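Local coordinates for hypothetical UPF0131 protein PH0828 (Pyrococcus horikoshii, PDB 1V30), which is of unproven function but is probably a gamma-glutamylcyclotransferase, an enzyme that cyclises gamma-glutamyl compounds, at residues Y62-D65 with K66-E70. Numbering follows the deposited sequence.
Sequences YEVD and KETFE
Val64, the last residue of strand 56-64, turns its side chain toward the first turn of helix 66-72 and touches it at two places. Its CB lies 4.0 Å from CG2 of Thr68, a methyl that stands anti to the backbone N of the threonine (chi1 -63° for OG1). The CG2 branch of Val64 meets the CB methylene of Phe69 at 3.9 Å, the two side chains meeting at a slant. Beyond CB the phenylalanine leads away from the strand end, and its side chain packs on Val8 and Ile10 of strand 8-12, while Val64 also rests on Val8, Leu26 and Ala29.

Asp65 follows at the N-cap position. Its CG sits between the backbone N and the carbonyl carbon (chi1 55°), which brings OD1 to the first turn of the helix, where it accepts two bonds from the same residue. The Thr68 backbone N reaches OD1 at 2.7 Å, nearly in line with the C-O bond and with an N-H...O angle of 158°. The Thr68 hydroxyl OG1 donates to OD1 at 2.7 Å as well, but from above the carboxylate plane. With an alanine here, which lacks both OG1 and CG2, the Asp65 carboxylate would probably be freer to turn and a gap would be likely to open beside Val64. The Asp65 carbonyl O then accepts from Phe69 N at 3.0 Å, beginning the i to i+4 ladder that Glu70 N to Lys66 O continues. Glu67 turns its carboxylate away, into a salt bridge with Arg71.

Asp65 thus links the strand end at Val64 to the helix beginning at Lys66, at the surface of the AIG2-like fold, as an aspartate N-cap whose OD1 takes the backbone N-H and hydroxyl of the threonine three residues on.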
loop_
_atom_site.group_PDB
_atom_site.type_symbol
_atom_site.label_atom_id
_atom_site.label_comp_id
_atom_site.label_asym_id
_atom_site.label_seq_id
_atom_site.Cartn_x
_atom_site.Cartn_y
_atom_site.Cartn_z
ATOM N N TYR A 62 7.307 6.816 0.517
ATOM C CA TYR A 62 7.288 8.240 0.210
ATOM C C TYR A 62 7.431 9.112 1.442
ATOM O O TYR A 62 7.149 8.685 2.566
ATOM C CB TYR A 62 5.966 8.647 -0.449
ATOM C CG TYR A 62 5.682 8.031 -1.790
ATOM C CD1 TYR A 62 5.184 6.734 -1.892
ATOM C CD2 TYR A 62 5.920 8.744 -2.963
ATOM C CE1 TYR A 62 4.928 6.159 -3.130
ATOM C CE2 TYR A 62 5.671 8.181 -4.206
ATOM C CZ TYR A 62 5.176 6.890 -4.283
ATOM O OH TYR A 62 4.939 6.320 -5.509
ATOM N N GLU A 63 7.868 10.344 1.212
ATOM C CA GLU A 63 7.971 11.344 2.263
ATOM C C GLU A 63 6.892 12.337 1.851
ATOM O O GLU A 63 6.911 12.842 0.727
ATOM C CB GLU A 63 9.330 12.053 2.252
ATOM C CG GLU A 63 10.521 11.201 2.647
ATOM C CD GLU A 63 11.761 12.041 2.909
ATOM O OE1 GLU A 63 12.863 11.467 3.032
ATOM O OE2 GLU A 63 11.632 13.280 2.997
ATOM N N VAL A 64 5.938 12.598 2.741
ATOM C CA VAL A 64 4.855 13.530 2.447
ATOM C C VAL A 64 4.774 14.574 3.554
ATOM O O VAL A 64 5.158 14.301 4.690
ATOM C CB VAL A 64 3.491 12.801 2.361
ATOM C CG1 VAL A 64 3.561 11.686 1.335
ATOM C CG2 VAL A 64 3.103 12.243 3.724
ATOM N N ASP A 65 4.288 15.771 3.232
ATOM C CA ASP A 65 4.168 16.793 4.264
ATOM C C ASP A 65 2.939 16.513 5.121
ATOM O O ASP A 65 2.111 15.665 4.781
ATOM C CB ASP A 65 4.101 18.208 3.663
ATOM C CG ASP A 65 3.001 18.367 2.638
ATOM O OD1 ASP A 65 1.868 17.908 2.889
ATOM O OD2 ASP A 65 3.266 18.980 1.582
ATOM N N LYS A 66 2.835 17.220 6.239
ATOM C CA LYS A 66 1.733 17.042 7.175
ATOM C C LYS A 66 0.355 17.204 6.541
ATOM O O LYS A 66 -0.533 16.372 6.748
ATOM C CB LYS A 66 1.882 18.026 8.338
ATOM C CG LYS A 66 0.851 17.861 9.444
ATOM C CD LYS A 66 1.172 18.777 10.618
ATOM C CE LYS A 66 0.163 18.625 11.745
ATOM N NZ LYS A 66 0.535 19.457 12.925
ATOM N N GLU A 67 0.179 18.267 5.767
ATOM C CA GLU A 67 -1.099 18.540 5.123
ATOM C C GLU A 67 -1.506 17.391 4.204
ATOM O O GLU A 67 -2.657 16.959 4.213
ATOM C CB GLU A 67 -1.011 19.851 4.337
ATOM C CG GLU A 67 -2.321 20.620 4.242
ATOM C CD GLU A 67 -3.160 20.220 3.049
ATOM O OE1 GLU A 67 -2.684 20.399 1.909
ATOM O OE2 GLU A 67 -4.295 19.735 3.248
ATOM N N THR A 68 -0.556 16.890 3.421
ATOM C CA THR A 68 -0.834 15.788 2.508
ATOM C C THR A 68 -1.233 14.533 3.281
ATOM O O THR A 68 -2.211 13.870 2.935
ATOM C CB THR A 68 0.391 15.474 1.628
ATOM O OG1 THR A 68 0.694 16.613 0.811
ATOM C CG2 THR A 68 0.114 14.276 0.732
ATOM N N PHE A 69 -0.483 14.207 4.330
ATOM C CA PHE A 69 -0.803 13.029 5.126
ATOM C C PHE A 69 -2.201 13.129 5.731
ATOM O O PHE A 69 -2.969 12.168 5.693
ATOM C CB PHE A 69 0.206 12.830 6.256
ATOM C CG PHE A 69 -0.088 11.628 7.105
ATOM C CD1 PHE A 69 0.277 10.355 6.681
ATOM C CD2 PHE A 69 -0.795 11.760 8.295
ATOM C CE1 PHE A 69 -0.061 9.230 7.428
ATOM C CE2 PHE A 69 -1.138 10.640 9.050
ATOM C CZ PHE A 69 -0.770 9.374 8.614
ATOM N N GLU A 70 -2.531 14.285 6.299
ATOM C CA GLU A 70 -3.847 14.470 6.901
ATOM C C GLU A 70 -4.966 14.328 5.873
ATOM O O GLU A 70 -6.024 13.770 6.176
ATOM C CB GLU A 70 -3.934 15.833 7.594
ATOM C CG GLU A 70 -3.096 15.913 8.863
ATOM C CD GLU A 70 -3.273 17.221 9.617
ATOM O OE1 GLU A 70 -4.199 17.987 9.281
ATOM O OE2 GLU A 70 -2.488 17.478 10.551
#